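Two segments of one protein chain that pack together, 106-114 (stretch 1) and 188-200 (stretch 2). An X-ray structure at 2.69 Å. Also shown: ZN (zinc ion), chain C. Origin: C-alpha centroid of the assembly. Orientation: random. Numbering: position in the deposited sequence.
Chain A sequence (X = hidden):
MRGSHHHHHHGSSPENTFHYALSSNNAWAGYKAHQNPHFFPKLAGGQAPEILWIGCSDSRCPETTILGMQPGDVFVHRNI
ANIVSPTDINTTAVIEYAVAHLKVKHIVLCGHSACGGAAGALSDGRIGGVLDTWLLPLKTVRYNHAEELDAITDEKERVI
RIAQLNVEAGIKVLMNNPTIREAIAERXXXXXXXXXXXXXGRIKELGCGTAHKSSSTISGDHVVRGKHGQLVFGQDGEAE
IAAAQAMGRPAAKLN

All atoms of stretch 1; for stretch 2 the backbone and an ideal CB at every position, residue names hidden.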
# COMPACT_ATOMS: atom_id res chain seq x y z
N HIS A 106 -6.84 -9.27 -22.98
CA HIS A 106 -7.27 -7.87 -22.98
C HIS A 106 -7.30 -7.29 -21.58
O HIS A 106 -7.76 -7.94 -20.64
CB HIS A 106 -8.65 -7.74 -23.61
CG HIS A 106 -8.70 -8.18 -25.04
ND1 HIS A 106 -8.26 -7.38 -26.07
CD2 HIS A 106 -9.09 -9.34 -25.60
CE1 HIS A 106 -8.40 -8.03 -27.21
NE2 HIS A 106 -8.90 -9.23 -26.95
N ILE A 107 -6.83 -6.05 -21.44
CA ILE A 107 -6.95 -5.30 -20.20
C ILE A 107 -7.75 -4.04 -20.47
O ILE A 107 -7.36 -3.21 -21.27
CB ILE A 107 -5.56 -4.93 -19.60
CG1 ILE A 107 -4.81 -6.19 -19.18
CG2 ILE A 107 -5.72 -3.98 -18.41
CD1 ILE A 107 -3.40 -5.95 -18.75
N VAL A 108 -8.88 -3.93 -19.79
CA VAL A 108 -9.82 -2.84 -20.00
C VAL A 108 -9.88 -1.91 -18.80
O VAL A 108 -10.41 -2.27 -17.74
CB VAL A 108 -11.25 -3.37 -20.27
CG1 VAL A 108 -12.20 -2.22 -20.52
CG2 VAL A 108 -11.24 -4.35 -21.43
N LEU A 109 -9.33 -0.71 -18.95
CA LEU A 109 -9.45 0.27 -17.89
C LEU A 109 -10.68 1.11 -18.18
O LEU A 109 -10.72 1.86 -19.16
CB LEU A 109 -8.21 1.15 -17.78
CG LEU A 109 -8.32 2.22 -16.69
CD1 LEU A 109 -8.56 1.58 -15.32
CD2 LEU A 109 -7.08 3.09 -16.67
N CYS A 110 -11.70 0.97 -17.34
CA CYS A 110 -12.96 1.62 -17.61
C CYS A 110 -13.28 2.73 -16.64
O CYS A 110 -13.49 2.48 -15.46
CB CYS A 110 -14.10 0.60 -17.59
SG CYS A 110 -15.72 1.33 -17.94
N GLY A 111 -13.37 3.96 -17.16
CA GLY A 111 -13.85 5.06 -16.35
C GLY A 111 -15.31 5.28 -16.68
O GLY A 111 -15.81 4.70 -17.63
N HIS A 112 -16.00 6.10 -15.88
CA HIS A 112 -17.42 6.35 -16.11
C HIS A 112 -17.87 7.74 -15.69
O HIS A 112 -17.16 8.46 -14.98
CB HIS A 112 -18.26 5.32 -15.36
CG HIS A 112 -18.32 5.55 -13.88
ND1 HIS A 112 -19.31 6.32 -13.30
CD2 HIS A 112 -17.53 5.13 -12.87
CE1 HIS A 112 -19.12 6.35 -11.99
NE2 HIS A 112 -18.04 5.63 -11.71
N SER A 113 -19.06 8.11 -16.14
CA SER A 113 -19.69 9.38 -15.82
C SER A 113 -20.31 9.38 -14.42
O SER A 113 -20.66 8.32 -13.89
CB SER A 113 -20.75 9.72 -16.87
OG SER A 113 -21.65 8.64 -17.06
N ALA A 114 -20.44 10.57 -13.83
CA ALA A 114 -20.97 10.75 -12.48
C ALA A 114 -20.12 10.00 -11.45
O ALA A 114 -20.64 9.43 -10.49
CB ALA A 114 -22.42 10.30 -12.39
N UNK A 188 1.28 -10.35 -27.43
CA UNK A 188 0.36 -9.43 -28.06
C UNK A 188 -0.80 -9.12 -27.15
O UNK A 188 -1.95 -9.04 -27.58
CB UNK A 188 -0.15 -10.00 -29.39
N UNK A 189 -0.50 -8.96 -25.86
CA UNK A 189 -1.50 -8.52 -24.90
C UNK A 189 -2.00 -7.15 -25.33
O UNK A 189 -1.22 -6.30 -25.77
CB UNK A 189 -0.93 -8.48 -23.48
N UNK A 190 -3.31 -6.94 -25.24
CA UNK A 190 -3.87 -5.66 -25.63
C UNK A 190 -4.40 -4.89 -24.44
O UNK A 190 -4.88 -5.48 -23.48
CB UNK A 190 -4.98 -5.86 -26.66
N UNK A 191 -4.28 -3.56 -24.50
CA UNK A 191 -4.75 -2.71 -23.42
C UNK A 191 -5.64 -1.60 -24.00
O UNK A 191 -5.29 -0.96 -24.99
CB UNK A 191 -3.57 -2.12 -22.64
N UNK A 192 -6.79 -1.39 -23.38
CA UNK A 192 -7.80 -0.48 -23.89
C UNK A 192 -8.30 0.46 -22.80
O UNK A 192 -8.58 0.04 -21.67
CB UNK A 192 -8.97 -1.27 -24.49
N UNK A 193 -8.41 1.74 -23.14
CA UNK A 193 -9.02 2.70 -22.24
C UNK A 193 -10.44 2.97 -22.71
O UNK A 193 -10.65 3.37 -23.85
CB UNK A 193 -8.21 3.99 -22.17
N UNK A 194 -11.41 2.70 -21.85
CA UNK A 194 -12.80 2.92 -22.24
C UNK A 194 -13.56 3.79 -21.25
O UNK A 194 -13.12 4.05 -20.11
CB UNK A 194 -13.52 1.58 -22.39
N UNK A 195 -14.74 4.22 -21.68
CA UNK A 195 -15.58 5.08 -20.89
C UNK A 195 -17.05 4.64 -20.97
O UNK A 195 -17.64 4.56 -22.04
CB UNK A 195 -15.42 6.53 -21.35
N UNK A 196 -17.60 4.35 -19.80
CA UNK A 196 -18.98 3.93 -19.64
C UNK A 196 -19.83 5.14 -19.30
O UNK A 196 -19.72 5.70 -18.21
CB UNK A 196 -19.11 2.85 -18.56
N UNK A 197 -20.69 5.52 -20.23
CA UNK A 197 -21.56 6.66 -20.01
C UNK A 197 -22.91 6.17 -19.50
O UNK A 197 -23.69 5.59 -20.24
CB UNK A 197 -21.72 7.48 -21.29
N UNK A 198 -23.17 6.40 -18.22
CA UNK A 198 -24.32 5.82 -17.54
C UNK A 198 -25.66 6.29 -18.10
O UNK A 198 -26.61 5.52 -18.18
CB UNK A 198 -24.25 6.15 -16.05
N UNK A 199 -25.72 7.55 -18.51
CA UNK A 199 -26.92 8.10 -19.11
C UNK A 199 -27.48 7.32 -20.28
O UNK A 199 -28.69 7.17 -20.41
CB UNK A 199 -26.64 9.53 -19.57
N UNK A 200 -26.60 6.81 -21.15
CA UNK A 200 -27.07 6.04 -22.30
C UNK A 200 -26.72 4.55 -22.18
O UNK A 200 -27.14 3.74 -23.01
CB UNK A 200 -26.47 6.61 -23.59
ZN ZN C . -16.80 6.22 -9.88

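Stretch 2 runs parallel to strand 106-112, so its positions alternate between the sheet face of His106, Val108, Cys110 and His112 and the face of Ile107 and Leu109. Position 188 lies out of reach of stretch 1; its positive phi (71°) favours glycine, and it is Gly188. At 189 CA-to-CB points sideways, and a long apolar chain could still reach Ile107. Leu189 does so, its CD2 3.8 Å from Ile107 CD1.

At 190 the ideal CB stands 3.7 Å from His106 ND1, and polar or charged residues would suit. The residue is Glu190, whose carboxylate extends past the histidine to a partner elsewhere in the structure, while its backbone O accepts from Ile107 N (2.9 Å). Position 191 shares the face of Ile107, where a beta-branched aliphatic is natural; Val191 sets CG2 4.3 Å from Ile107 CB.

Position 192 is on the His106 face, two residues along from 190. The ND1 of His106 invites a polar side chain long enough to reach it, such as glutamine, glutamate or histidine. It is His192, with chi1 in m, and its NE2 lies 2.9 Å from His106 ND1 in a hydrogen bond in which either nitrogen could be the donor. The rings meet rim to rim. The backbone also pairs here, His192 N to Ile107 O at 2.8 Å.

At 193 an ideal CB would be 4.5 Å from Leu109 O, so stretch 1 alone would allow a small residue; Gly193 occupies it. Position 194 faces Val108 and Cys110, an apolar surface suited to valine, isoleucine or leucine. Val194 places CG2 3.5 Å from both Val108 CG1 and Cys110 CB, and its N donates to Leu109 O (2.9 Å).

Beside 195, Gly111 has no side chain, leaving space that a large flat residue could use. Phe195 lays one ring face against His112 CA, with CZ 3.3 Å from His112 C. The CB at 196 is near Cys110 SG and His112 CB, favouring an apolar or aromatic residue. Phe196 packs its CB 3.7 Å from Cys110 SG and turns its ring edge to His112 CB; the end of the ring leads away.

Position 197 points away, suiting polar residues, and is Asp197. At 198 CB points toward Ser113 OG, yet an aliphatic chain could continue to the His112 ring. Ile198 brings CD1 3.6 Å from ND1 of the zinc ligand His112, and its N donates to Ser113 OG (2.9 Å). Position 199 has room for a CB but is Gly199; 200, out of reach, is Cys200.

Stretch 2, residues 188-200: GLEVHGVFFDIGC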
# COMPACT_ATOMS: atom_id res chain seq x y z
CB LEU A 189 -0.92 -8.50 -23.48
CG LEU A 189 -1.80 -7.86 -22.39
CD1 LEU A 189 -3.13 -8.58 -22.30
CD2 LEU A 189 -1.09 -7.90 -21.06
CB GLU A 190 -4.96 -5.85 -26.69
CG GLU A 190 -4.43 -6.39 -28.00
CD GLU A 190 -5.44 -6.32 -29.12
OE1 GLU A 190 -5.94 -5.20 -29.40
OE2 GLU A 190 -5.75 -7.37 -29.72
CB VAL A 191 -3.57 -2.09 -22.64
CG1 VAL A 191 -4.09 -1.27 -21.46
CG2 VAL A 191 -2.63 -3.18 -22.16
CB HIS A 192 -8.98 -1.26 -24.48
CG HIS A 192 -8.56 -2.49 -25.24
ND1 HIS A 192 -8.18 -2.45 -26.56
CD2 HIS A 192 -8.44 -3.78 -24.85
CE1 HIS A 192 -7.85 -3.67 -26.96
NE2 HIS A 192 -8.00 -4.49 -25.94
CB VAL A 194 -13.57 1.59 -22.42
CG1 VAL A 194 -12.86 0.68 -23.42
CG2 VAL A 194 -13.74 0.90 -21.09
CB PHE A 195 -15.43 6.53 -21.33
CG PHE A 195 -15.92 7.51 -20.31
CD1 PHE A 195 -15.15 7.80 -19.19
CD2 PHE A 195 -17.14 8.14 -20.46
CE1 PHE A 195 -15.60 8.69 -18.25
CE2 PHE A 195 -17.59 9.03 -19.53
CZ PHE A 195 -16.82 9.31 -18.42
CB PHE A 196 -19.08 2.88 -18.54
CG PHE A 196 -20.49 2.51 -18.17
CD1 PHE A 196 -21.33 1.92 -19.11
CD2 PHE A 196 -20.96 2.73 -16.89
CE1 PHE A 196 -22.63 1.56 -18.77
CE2 PHE A 196 -22.25 2.38 -16.54
CZ PHE A 196 -23.09 1.80 -17.48
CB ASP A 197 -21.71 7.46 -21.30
CG ASP A 197 -21.80 8.94 -21.04
OD1 ASP A 197 -22.92 9.40 -20.71
OD2 ASP A 197 -20.76 9.63 -21.16
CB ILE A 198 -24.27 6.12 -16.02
CG1 ILE A 198 -22.95 5.60 -15.44
CG2 ILE A 198 -25.45 5.49 -15.30
CD1 ILE A 198 -22.83 5.75 -13.95
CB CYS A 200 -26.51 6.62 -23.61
SG CYS A 200 -24.71 6.68 -23.79
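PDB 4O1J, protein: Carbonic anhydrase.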